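Local coordinates for XAC2610 protein (Xanthomonas axonopodis pv. citri, PDB 4QTQ), which probably serves as a calcium-binding immunity protein that inhibits a peptidoglycan hydrolase associated with the bacterium's type IV secretion system and its killing of rival bacteria, at residues A[27-33]-A[52-58]; A[91-95]-A[107-111]; A[122-126]-A[136-141]; A[143-148]-A[158-162]. All blocks are in the same frame, centred on the assembly; numbering follows the deposited sequence. Where two conformers were deposited one is given.

Contact 1: A[27-33]-A[52-58]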
loop_
_atom_site.group_PDB
_atom_site.type_symbol
_atom_site.label_atom_id
_atom_site.label_comp_id
_atom_site.label_asym_id
_atom_site.label_seq_id
_atom_site.Cartn_x
_atom_site.Cartn_y
_atom_site.Cartn_z
ATOM N N GLY A 27 15.455 -1.742 -12.600
ATOM C CA GLY A 27 15.172 -2.256 -13.942
ATOM C C GLY A 27 13.726 -2.096 -14.396
ATOM O O GLY A 27 13.365 -2.562 -15.478
ATOM N N ILE A 28 12.902 -1.454 -13.566
ATOM C CA ILE A 28 11.534 -1.101 -13.938
ATOM C C ILE A 28 11.503 0.402 -14.121
ATOM O O ILE A 28 11.896 1.146 -13.220
ATOM C CB ILE A 28 10.524 -1.507 -12.850
ATOM C CG1 ILE A 28 10.518 -3.031 -12.665
ATOM C CG2 ILE A 28 9.123 -1.027 -13.214
ATOM C CD1 ILE A 28 9.889 -3.499 -11.367
ATOM N N ALA A 29 11.049 0.853 -15.286
ATOM C CA ALA A 29 11.002 2.287 -15.567
ATOM C C ALA A 29 9.652 2.808 -15.134
ATOM O O ALA A 29 8.623 2.195 -15.429
ATOM C CB ALA A 29 11.232 2.563 -17.043
ATOM N N VAL A 30 9.660 3.929 -14.420
ATOM C CA VAL A 30 8.426 4.548 -13.953
ATOM C C VAL A 30 8.470 6.038 -14.258
ATOM O O VAL A 30 9.453 6.721 -13.929
ATOM C CB VAL A 30 8.204 4.369 -12.435
ATOM C CG1 VAL A 30 6.834 4.917 -12.043
ATOM C CG2 VAL A 30 8.320 2.906 -12.030
ATOM N N SER A 31 7.417 6.524 -14.909
ATOM C CA SER A 31 7.268 7.947 -15.171
ATOM C C SER A 31 5.966 8.452 -14.578
ATOM O O SER A 31 5.002 7.707 -14.458
ATOM C CB SER A 31 7.322 8.241 -16.674
ATOM O OG SER A 31 6.240 7.644 -17.370
ATOM N N VAL A 32 5.961 9.721 -14.202
ATOM C CA VAL A 32 4.782 10.379 -13.659
ATOM C C VAL A 32 4.538 11.622 -14.509
ATOM O O VAL A 32 5.480 12.350 -14.825
ATOM C CB VAL A 32 4.983 10.814 -12.184
ATOM C CG1 VAL A 32 3.716 11.474 -11.640
ATOM C CG2 VAL A 32 5.377 9.629 -11.312
ATOM N N HIS A 33 3.283 11.829 -14.897
ATOM C CA HIS A 33 2.865 13.013 -15.616
ATOM C C HIS A 33 1.695 13.628 -14.833
ATOM O O HIS A 33 0.611 13.041 -14.776
ATOM C CB HIS A 33 2.468 12.616 -17.044
ATOM C CG HIS A 33 3.310 11.510 -17.610
ATOM N ND1 HIS A 33 4.461 11.743 -18.329
ATOM C CD2 HIS A 33 3.187 10.164 -17.521
ATOM C CE1 HIS A 33 4.999 10.589 -18.680
ATOM N NE2 HIS A 33 4.246 9.615 -18.202
ATOM N N VAL A 52 -0.964 10.611 -14.015
ATOM C CA VAL A 52 -0.698 9.338 -14.696
ATOM C C VAL A 52 0.615 8.772 -14.183
ATOM O O VAL A 52 1.620 9.468 -14.169
ATOM C CB VAL A 52 -0.590 9.514 -16.224
ATOM C CG1 VAL A 52 -0.182 8.205 -16.898
ATOM C CG2 VAL A 52 -1.908 10.028 -16.793
ATOM N N VAL A 53 0.591 7.514 -13.752
ATOM C CA VAL A 53 1.800 6.792 -13.391
ATOM C C VAL A 53 1.963 5.676 -14.419
ATOM O O VAL A 53 1.118 4.777 -14.510
ATOM C CB VAL A 53 1.703 6.206 -11.977
ATOM C CG1 VAL A 53 2.880 5.280 -11.687
ATOM C CG2 VAL A 53 1.619 7.337 -10.950
ATOM N N GLU A 54 3.028 5.762 -15.213
ATOM C CA GLU A 54 3.291 4.780 -16.259
ATOM C C GLU A 54 4.459 3.883 -15.863
ATOM O O GLU A 54 5.538 4.379 -15.539
ATOM C CB GLU A 54 3.601 5.457 -17.588
ATOM C CG GLU A 54 3.550 4.493 -18.760
ATOM C CD GLU A 54 3.996 5.126 -20.052
ATOM O OE1 GLU A 54 5.225 5.315 -20.238
ATOM O OE2 GLU A 54 3.110 5.405 -20.888
ATOM N N VAL A 55 4.221 2.568 -15.913
ATOM C CA VAL A 55 5.185 1.553 -15.469
ATOM C C VAL A 55 5.547 0.642 -16.647
ATOM O O VAL A 55 4.661 0.075 -17.307
ATOM C CB VAL A 55 4.599 0.697 -14.321
ATOM C CG1 VAL A 55 5.615 -0.324 -13.825
ATOM C CG2 VAL A 55 4.119 1.579 -13.175
ATOM N N THR A 56 6.843 0.503 -16.903
ATOM C CA THR A 56 7.345 -0.349 -17.964
ATOM C C THR A 56 8.221 -1.444 -17.371
ATOM O O THR A 56 9.376 -1.202 -17.037
ATOM C CB THR A 56 8.201 0.444 -18.973
ATOM O OG1 THR A 56 7.499 1.618 -19.413
ATOM C CG2 THR A 56 8.564 -0.442 -20.171
ATOM N N PHE A 57 7.664 -2.641 -17.218
ATOM C CA PHE A 57 8.435 -3.794 -16.745
ATOM C C PHE A 57 9.359 -4.254 -17.868
ATOM O O PHE A 57 9.050 -4.021 -19.034
ATOM C CB PHE A 57 7.490 -4.921 -16.323
ATOM C CG PHE A 57 6.588 -4.549 -15.162
ATOM C CD1 PHE A 57 7.100 -4.470 -13.864
ATOM C CD2 PHE A 57 5.243 -4.260 -15.367
ATOM C CE1 PHE A 57 6.285 -4.116 -12.794
ATOM C CE2 PHE A 57 4.421 -3.911 -14.303
ATOM C CZ PHE A 57 4.944 -3.840 -13.014
ATOM N N PRO A 58 10.511 -4.876 -17.536
ATOM C CA PRO A 58 11.421 -5.301 -18.612
ATOM C C PRO A 58 10.755 -6.248 -19.606
ATOM O O PRO A 58 10.132 -7.235 -19.191
ATOM C CB PRO A 58 12.549 -6.045 -17.874
ATOM C CG PRO A 58 12.442 -5.647 -16.460
ATOM C CD PRO A 58 11.017 -5.243 -16.204
HETATM O O HOH W 1 7.291 3.758 -17.835
#
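Strands 28-33 and 52-56 run antiparallel, their short axes at 165° and 4.8 Å apart, as the two central strands of a four-stranded antiparallel sheet, with 20-25 beyond one and 63-65 beyond the other. Six backbone hydrogen bonds join them, two each at the hydrogen-bonded pairs A29-T56, S31-E54 and H33-V52. Between these, the CA of V30 lies 3.3 Å from E54 O, a CA-H...O contact.

The apolar face carries V30, V32, V53 and V55. V30 CG1 meets V53 CG1 at 4.0 Å. With I28 CG1 anti to the carbonyl carbon (chi1 -63°), CG2 stands opposite the backbone N and closes on V55 CG1 at 3.6 Å. I28 lies alongside F57, its CD1 at the ring edge 3.9 Å from CD1 of F57, while V55 CG1 sits over a face of that ring near the rim. I94 and L70 also pack against V32 and V53, and H104 of the calcium site meets F57 edge-to-face.

The opposite face, with A29, S31, H33, V52, E54 and T56, is mixed and partly exposed. A water links A29 O, T56 OG1 and, weakly, E54 O; its distance to T56 OG1 is 2.7 Å.

Contact 2: A[91-95]-A[107-111]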
loop_
_atom_site.group_PDB
_atom_site.type_symbol
_atom_site.label_atom_id
_atom_site.label_comp_id
_atom_site.label_asym_id
_atom_site.label_seq_id
_atom_site.Cartn_x
_atom_site.Cartn_y
_atom_site.Cartn_z
ATOM N N ARG A 91 7.470 5.448 4.256
ATOM C CA ARG A 91 6.323 5.746 3.432
ATOM C C ARG A 91 6.894 6.254 2.123
ATOM O O ARG A 91 7.756 7.122 2.120
ATOM C CB ARG A 91 5.483 6.824 4.106
ATOM C CG ARG A 91 4.315 7.356 3.287
ATOM C CD ARG A 91 3.735 8.614 3.922
ATOM N NE ARG A 91 4.724 9.687 4.032
ATOM C CZ ARG A 91 4.523 10.854 4.642
ATOM N NH1 ARG A 91 3.352 11.136 5.210
ATOM N NH2 ARG A 91 5.502 11.752 4.681
ATOM N N HIS A 92 6.444 5.680 1.015
ATOM C CA HIS A 92 6.868 6.107 -0.316
ATOM C C HIS A 92 5.634 6.400 -1.132
ATOM O O HIS A 92 4.575 5.862 -0.847
ATOM C CB HIS A 92 7.704 5.022 -1.006
ATOM C CG HIS A 92 9.099 4.906 -0.479
ATOM N ND1 HIS A 92 9.406 4.203 0.666
ATOM C CD2 HIS A 92 10.273 5.394 -0.945
ATOM C CE1 HIS A 92 10.706 4.267 0.886
ATOM N NE2 HIS A 92 11.254 4.986 -0.076
ATOM N N SER A 93 5.775 7.254 -2.147
ATOM C CA SER A 93 4.654 7.576 -3.048
ATOM C C SER A 93 4.285 6.416 -3.993
ATOM O O SER A 93 3.101 6.165 -4.247
ATOM C CB SER A 93 4.980 8.816 -3.881
ATOM O OG SER A 93 5.123 9.955 -3.057
ATOM N N ILE A 94 5.301 5.726 -4.525
ATOM C CA ILE A 94 5.086 4.702 -5.552
ATOM C C ILE A 94 5.974 3.508 -5.251
ATOM O O ILE A 94 7.203 3.637 -5.255
ATOM C CB ILE A 94 5.404 5.243 -6.964
ATOM C CG1 ILE A 94 4.382 6.310 -7.368
ATOM C CG2 ILE A 94 5.425 4.107 -7.993
ATOM C CD1 ILE A 94 4.798 7.129 -8.566
ATOM N N ILE A 95 5.335 2.369 -4.988
ATOM C CA ILE A 95 5.993 1.129 -4.508
ATOM C C ILE A 95 5.786 -0.057 -5.482
ATOM O O ILE A 95 4.655 -0.406 -5.846
ATOM C CB ILE A 95 5.426 0.745 -3.122
ATOM C CG1 ILE A 95 5.790 1.818 -2.080
ATOM C CG2 ILE A 95 5.877 -0.653 -2.676
ATOM C CD1 ILE A 95 4.673 2.105 -1.094
ATOM N N VAL A 107 1.964 -2.959 -8.028
ATOM C CA VAL A 107 2.206 -1.542 -7.826
ATOM C C VAL A 107 1.262 -0.974 -6.764
ATOM O O VAL A 107 0.059 -1.290 -6.738
ATOM C CB VAL A 107 2.085 -0.745 -9.150
ATOM C CG1 VAL A 107 2.342 0.745 -8.920
ATOM C CG2 VAL A 107 3.044 -1.299 -10.181
ATOM N N VAL A 108 1.840 -0.168 -5.880
ATOM C CA VAL A 108 1.108 0.472 -4.797
ATOM C C VAL A 108 1.372 1.966 -4.879
ATOM O O VAL A 108 2.522 2.409 -4.962
ATOM C CB VAL A 108 1.542 -0.061 -3.412
ATOM C CG1 VAL A 108 0.781 0.653 -2.306
ATOM C CG2 VAL A 108 1.349 -1.559 -3.315
ATOM N N VAL A 109 0.303 2.745 -4.854
ATOM C CA VAL A 109 0.395 4.172 -5.066
ATOM C C VAL A 109 -0.235 4.918 -3.875
ATOM O O VAL A 109 -1.338 4.580 -3.434
ATOM C CB VAL A 109 -0.285 4.525 -6.399
ATOM C CG1 VAL A 109 -0.479 6.013 -6.547
ATOM C CG2 VAL A 109 0.541 3.978 -7.567
ATOM N N TRP A 110 0.485 5.906 -3.343
ATOM C CA TRP A 110 -0.044 6.745 -2.271
ATOM C C TRP A 110 -1.035 7.699 -2.904
ATOM O O TRP A 110 -0.645 8.703 -3.504
ATOM C CB TRP A 110 1.079 7.486 -1.546
ATOM C CG TRP A 110 0.582 8.467 -0.491
ATOM C CD1 TRP A 110 -0.692 8.580 0.000
ATOM C CD2 TRP A 110 1.361 9.461 0.195
ATOM N NE1 TRP A 110 -0.757 9.603 0.924
ATOM C CE2 TRP A 110 0.491 10.147 1.076
ATOM C CE3 TRP A 110 2.707 9.858 0.130
ATOM C CZ2 TRP A 110 0.918 11.194 1.879
ATOM C CZ3 TRP A 110 3.131 10.900 0.931
ATOM C CH2 TRP A 110 2.236 11.559 1.797
ATOM N N SER A 111 -2.323 7.369 -2.790
ATOM C CA SER A 111 -3.383 8.076 -3.516
ATOM C C SER A 111 -4.343 8.893 -2.643
ATOM O O SER A 111 -5.129 9.667 -3.172
ATOM C CB SER A 111 -4.212 7.081 -4.320
ATOM O OG SER A 111 -4.809 6.115 -3.467
#
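I94 and V109 form a non-hydrogen-bonded antiparallel pair, flanked by the hydrogen-bonded pair I95-V108 and by a single bond from W110 N to S93 O, 2.8 Å long and nearly straight at 173°. At I95-V108 both backbone N-H groups are used, each donor lying in the plane of the carbonyl it addresses. CA-H...O contacts lie between these bonds, among them V107 CA to I95 O at 3.3 Å.

The side chains of the regular part meet sparingly. I95 and V108 share one face, CB to CB at 4.0 Å; I94 and V109 share the other, where I94 CG1 and V109 CG2 are 4.5 Å apart. Beyond them, I94 packs on F78 and I95 on Y79, both from strand 78-80.

This is the body of the beta hairpin 94-97/106-112, whose connection carries the calcium ligands D98, N100, D102 and H104; D106 completes the set at the start of the returning strand.

Past the regular pairing, W110 is the residue with the largest area buried by the other segment. Its CG is anti to the backbone N (chi1 175°), which carries the indole back beneath R91. The arginine, although poorly ordered, crosses the six-membered ring: CD stands 4.0 Å from its centroid as a CH-pi contact, and the guanidinium lies 18° from parallel to the indole, with NH1 3.6 Å from W110 CH2. Y71 stacks on the same tryptophan. S93 OG comes obliquely to CE3 of the ring, but its hydrogen bonds go to Y71 O and D73 N.

Contact 3: A[122-126]-A[136-141]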
loop_
_atom_site.group_PDB
_atom_site.type_symbol
_atom_site.label_atom_id
_atom_site.label_comp_id
_atom_site.label_asym_id
_atom_site.label_seq_id
_atom_site.Cartn_x
_atom_site.Cartn_y
_atom_site.Cartn_z
ATOM N N TYR A 122 -3.789 4.023 0.195
ATOM C CA TYR A 122 -3.159 3.563 -1.036
ATOM C C TYR A 122 -4.102 2.886 -2.016
ATOM O O TYR A 122 -5.106 2.269 -1.626
ATOM C CB TYR A 122 -2.041 2.568 -0.685
ATOM C CG TYR A 122 -0.982 3.166 0.224
ATOM C CD1 TYR A 122 -1.164 3.194 1.604
ATOM C CD2 TYR A 122 0.175 3.737 -0.298
ATOM C CE1 TYR A 122 -0.213 3.750 2.440
ATOM C CE2 TYR A 122 1.134 4.296 0.534
ATOM C CZ TYR A 122 0.932 4.308 1.900
ATOM O OH TYR A 122 1.875 4.863 2.741
ATOM N N SER A 123 -3.731 2.989 -3.293
ATOM C CA SER A 123 -4.351 2.267 -4.368
ATOM C C SER A 123 -3.389 1.144 -4.708
ATOM O O SER A 123 -2.207 1.391 -4.954
ATOM C CB SER A 123 -4.581 3.170 -5.591
ATOM O OG SER A 123 -5.515 4.219 -5.319
ATOM N N VAL A 124 -3.909 -0.083 -4.707
ATOM C CA VAL A 124 -3.126 -1.281 -4.991
ATOM C C VAL A 124 -3.540 -1.853 -6.348
ATOM O O VAL A 124 -4.733 -2.015 -6.626
ATOM C CB VAL A 124 -3.303 -2.321 -3.862
ATOM C CG1 VAL A 124 -2.548 -3.601 -4.162
ATOM C CG2 VAL A 124 -2.840 -1.729 -2.543
ATOM N N TYR A 125 -2.540 -2.135 -7.186
ATOM C CA TYR A 125 -2.731 -2.737 -8.508
ATOM C C TYR A 125 -1.899 -4.022 -8.648
ATOM O O TYR A 125 -0.657 -3.984 -8.572
ATOM C CB TYR A 125 -2.323 -1.766 -9.625
ATOM C CG TYR A 125 -2.919 -0.370 -9.521
ATOM C CD1 TYR A 125 -2.427 0.543 -8.598
ATOM C CD2 TYR A 125 -3.959 0.035 -10.347
ATOM C CE1 TYR A 125 -2.960 1.815 -8.484
ATOM C CE2 TYR A 125 -4.510 1.312 -10.247
ATOM C CZ TYR A 125 -4.002 2.195 -9.302
ATOM O OH TYR A 125 -4.491 3.461 -9.179
ATOM N N LEU A 126 -2.580 -5.151 -8.856
ATOM C CA LEU A 126 -1.900 -6.423 -9.089
ATOM C C LEU A 126 -1.664 -6.640 -10.583
ATOM O O LEU A 126 -2.540 -6.386 -11.413
ATOM C CB LEU A 126 -2.714 -7.586 -8.512
ATOM C CG LEU A 126 -2.949 -7.601 -7.002
ATOM C CD1 LEU A 126 -3.684 -8.873 -6.626
ATOM C CD2 LEU A 126 -1.639 -7.508 -6.230
ATOM N N PHE A 136 -6.554 -2.597 -10.797
ATOM C CA PHE A 136 -6.854 -2.015 -9.500
ATOM C C PHE A 136 -7.515 -3.072 -8.622
ATOM O O PHE A 136 -8.472 -3.715 -9.059
ATOM C CB PHE A 136 -7.772 -0.801 -9.644
ATOM C CG PHE A 136 -8.233 -0.248 -8.331
ATOM C CD1 PHE A 136 -7.419 0.612 -7.602
ATOM C CD2 PHE A 136 -9.448 -0.622 -7.794
ATOM C CE1 PHE A 136 -7.831 1.125 -6.373
ATOM C CE2 PHE A 136 -9.868 -0.111 -6.568
ATOM C CZ PHE A 136 -9.047 0.754 -5.856
ATOM N N ASN A 137 -7.021 -3.241 -7.395
ATOM C CA ASN A 137 -7.582 -4.226 -6.453
ATOM C C ASN A 137 -8.343 -3.545 -5.321
ATOM O O ASN A 137 -7.750 -2.912 -4.441
ATOM C CB ASN A 137 -6.497 -5.128 -5.866
ATOM C CG ASN A 137 -7.070 -6.414 -5.280
ATOM O OD1 ASN A 137 -7.641 -6.417 -4.187
ATOM N ND2 ASN A 137 -6.953 -7.507 -6.026
ATOM N N GLN A 138 -9.663 -3.672 -5.337
ATOM C CA GLN A 138 -10.485 -3.036 -4.311
ATOM C C GLN A 138 -10.163 -3.580 -2.909
ATOM O O GLN A 138 -9.945 -2.803 -1.976
ATOM C CB GLN A 138 -11.973 -3.223 -4.623
ATOM C CG GLN A 138 -12.889 -2.349 -3.771
ATOM C CD GLN A 138 -12.748 -0.875 -4.090
ATOM O OE1 GLN A 138 -13.033 -0.447 -5.208
ATOM N NE2 GLN A 138 -12.301 -0.091 -3.117
ATOM N N SER A 139 -10.125 -4.907 -2.767
ATOM C CA SER A 139 -9.961 -5.514 -1.449
ATOM C C SER A 139 -8.628 -5.112 -0.828
ATOM O O SER A 139 -8.576 -4.778 0.347
ATOM C CB SER A 139 -10.125 -7.048 -1.468
ATOM O OG SER A 139 -9.050 -7.693 -2.130
ATOM N N LEU A 140 -7.558 -5.114 -1.614
ATOM C CA LEU A 140 -6.244 -4.750 -1.082
ATOM C C LEU A 140 -6.142 -3.257 -0.737
ATOM O O LEU A 140 -5.622 -2.891 0.312
ATOM C CB LEU A 140 -5.140 -5.180 -2.043
ATOM C CG LEU A 140 -4.911 -6.697 -2.066
ATOM C CD1 LEU A 140 -4.025 -7.102 -3.234
ATOM C CD2 LEU A 140 -4.314 -7.193 -0.764
ATOM N N SER A 141 -6.683 -2.403 -1.594
ATOM C CA SER A 141 -6.663 -0.965 -1.363
ATOM C C SER A 141 -7.428 -0.639 -0.103
ATOM O O SER A 141 -7.024 0.234 0.690
ATOM C CB SER A 141 -7.289 -0.228 -2.551
ATOM O OG SER A 141 -6.591 -0.520 -3.754
HETATM O O HOH W 2 -7.352 3.104 -0.620
#
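V124 is gripped through both backbone polar atoms: its N donates to S141 OG at 2.9 Å, and its O accepts from N137 N at 2.7 Å, both bonds nearly straight. S141 OG stands anti to its own carbonyl carbon (chi1 -59°). There it can accept from the strand and pass its proton to N137 O, which S141 N reaches from the opposite face of the carbonyl plane. The hydroxyl is thus fixed in rotation between strand and helix.

N137 is the N-cap of helix 138-143, placed where strand 133-136, an edge of the mixed sheet, gives way to the helix. With CG anti to the backbone N (chi1 -161°), its OD1 takes the capping bond from L140 N and a second bond from S139 OG. ND2 touches L126 CD1 and donates to N179 O.

L126 and L140 cross at about a right angle, CD1 to CD1 at 3.8 Å, and V124 CG1 rests on L140 CB. On the other face of the strand, F136 and Y125 make a T-shaped pair: the edge of F136, at CD1, addresses the tyrosine face, with planes at 73° and centroids 5.7 Å apart. S123 CB approaches the F136 ring at its edge, 3.9 Å from CE1.

Contact 4: A[143-148]-A[158-162]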
loop_
_atom_site.group_PDB
_atom_site.type_symbol
_atom_site.label_atom_id
_atom_site.label_comp_id
_atom_site.label_asym_id
_atom_site.label_seq_id
_atom_site.Cartn_x
_atom_site.Cartn_y
_atom_site.Cartn_z
ATOM N N ILE A 143 -7.764 -2.384 2.559
ATOM C CA ILE A 143 -7.077 -2.718 3.816
ATOM C C ILE A 143 -6.386 -1.485 4.392
ATOM O O ILE A 143 -6.268 -1.356 5.615
ATOM C CB ILE A 143 -6.013 -3.829 3.651
ATOM C CG1 ILE A 143 -6.649 -5.160 3.240
ATOM C CG2 ILE A 143 -5.263 -4.039 4.963
ATOM C CD1 ILE A 143 -5.652 -6.195 2.749
ATOM N N THR A 144 -5.937 -0.579 3.517
ATOM C CA THR A 144 -5.131 0.580 3.940
ATOM C C THR A 144 -5.990 1.682 4.551
ATOM O O THR A 144 -5.468 2.559 5.256
ATOM C CB THR A 144 -4.268 1.165 2.790
ATOM O OG1 THR A 144 -5.090 1.886 1.860
ATOM C CG2 THR A 144 -3.506 0.073 2.051
ATOM N N VAL A 145 -7.295 1.625 4.291
ATOM C CA VAL A 145 -8.246 2.590 4.834
ATOM C C VAL A 145 -8.404 2.364 6.336
ATOM O O VAL A 145 -8.631 1.237 6.800
ATOM C CB VAL A 145 -9.618 2.511 4.129
ATOM C CG1 VAL A 145 -10.620 3.460 4.777
ATOM C CG2 VAL A 145 -9.481 2.845 2.660
ATOM N N MET A 146 -8.266 3.457 7.082
ATOM C CA MET A 146 -8.233 3.454 8.553
ATOM C C MET A 146 -7.073 2.633 9.153
ATOM O O MET A 146 -7.026 2.403 10.368
ATOM C CB MET A 146 -9.585 3.020 9.130
ATOM C CG MET A 146 -10.708 4.041 8.930
ATOM S SD MET A 146 -10.435 5.666 9.695
ATOM C CE MET A 146 -10.052 5.216 11.390
ATOM N N ALA A 147 -6.122 2.215 8.324
ATOM C CA ALA A 147 -4.949 1.513 8.828
ATOM C C ALA A 147 -3.906 2.527 9.270
ATOM O O ALA A 147 -3.924 3.686 8.840
ATOM C CB ALA A 147 -4.369 0.615 7.763
ATOM N N ASN A 148 -2.981 2.079 10.113
ATOM C CA ASN A 148 -1.876 2.928 10.540
ATOM C C ASN A 148 -0.798 3.070 9.486
ATOM O O ASN A 148 0.146 3.827 9.676
ATOM C CB ASN A 148 -1.285 2.429 11.853
ATOM C CG ASN A 148 -2.262 2.553 12.990
ATOM O OD1 ASN A 148 -3.130 3.429 12.976
ATOM N ND2 ASN A 148 -2.154 1.666 13.968
ATOM N N LEU A 158 -1.154 -11.180 4.931
ATOM C CA LEU A 158 -0.989 -9.743 4.978
ATOM C C LEU A 158 -1.409 -9.238 6.363
ATOM O O LEU A 158 -2.486 -9.575 6.849
ATOM C CB LEU A 158 -1.856 -9.076 3.903
ATOM C CG LEU A 158 -1.280 -8.983 2.483
ATOM C CD1 LEU A 158 -0.838 -10.333 1.921
ATOM C CD2 LEU A 158 -2.291 -8.337 1.550
ATOM N N THR A 159 -0.566 -8.431 6.994
ATOM C CA THR A 159 -0.894 -7.869 8.302
ATOM C C THR A 159 -1.040 -6.349 8.249
ATOM O O THR A 159 -0.341 -5.669 7.506
ATOM C CB THR A 159 0.157 -8.252 9.360
ATOM O OG1 THR A 159 1.463 -8.006 8.837
ATOM C CG2 THR A 159 0.047 -9.722 9.722
ATOM N N SER A 160 -1.968 -5.836 9.047
ATOM C CA SER A 160 -2.298 -4.411 9.092
ATOM C C SER A 160 -2.744 -4.085 10.515
ATOM O O SER A 160 -3.347 -4.928 11.185
ATOM C CB SER A 160 -3.426 -4.105 8.105
ATOM O OG SER A 160 -3.582 -2.710 7.877
ATOM N N THR A 161 -2.419 -2.889 10.993
ATOM C CA THR A 161 -2.827 -2.480 12.329
ATOM C C THR A 161 -3.756 -1.275 12.269
ATOM O O THR A 161 -3.630 -0.408 11.400
ATOM C CB THR A 161 -1.631 -2.150 13.254
ATOM O OG1 THR A 161 -1.037 -0.917 12.857
ATOM C CG2 THR A 161 -0.583 -3.227 13.197
ATOM N N SER A 162 -4.685 -1.235 13.207
ATOM C CA SER A 162 -5.567 -0.103 13.367
ATOM C C SER A 162 -5.751 0.169 14.867
ATOM O O SER A 162 -5.019 -0.382 15.700
ATOM C CB SER A 162 -6.895 -0.385 12.665
ATOM O OG SER A 162 -7.520 0.839 12.314
HETATM O O HOH W 3 -2.858 -1.394 5.505
#
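S160 OG packs against A147 CB at 3.4 Å and I143 CG2 at 3.6 Å, the tight side of the contact. A water also reaches this hydroxyl, at 2.8 Å from S160 OG, and gives I143 O only a weak bond. The torsion that puts OG anti to the S160 backbone N (chi1 -166°) turns it toward A147 and I143. Farther along, the packing slackens: I143 CD1 and L158 CD2 are 4.2 Å apart, their side chains crossing at about a right angle, with Y174 touching both residues.

The more open end is polar. N148 N binds T161 O at 2.9 Å, nearly along the C=O axis. The N148 side chain crosses that of T161 at about a right angle, its ND2 donating to OG1 through a bent bond (137° at the hydrogen), while its OD1 accepts from N116 ND2. S162 OG is modelled 2.5 Å from M146 O, too short for the exact geometry to be trusted.

Residues T144 to A147 form a type II beta turn, closed by A147 N to T144 O, with M146 at its positive-phi corner. The contact is thus a beta turn whose following residue, through N148 N to T161 O, is pinned to the end of strand 157-163, in the six-stranded antiparallel sheet.

Overall arrangement
The four contacts follow in series along the chain and cross the molecule from the four-stranded sheet of contact 1 to the six-stranded antiparallel sheet of contact 4, centres 26 Å apart on opposite sides of the chain's centre. Contacts 2 and 3 lie between, 11 Å apart, in the mixed sheet, where strands 106-112 and 121-128 are neighbours. The sheets of contacts 1 and 2 pack face to face through V32, V53 and I94, consistent with a beta-sandwich. Helix 138-143 and the residue after it lead toward contact 4: L140 touches L158, and T144 OG1 bonds to Y122 N. Calcium lies about 8, 9 and 5 Å from the F57, V107 and L126 side chains, beside contacts 1 to 3.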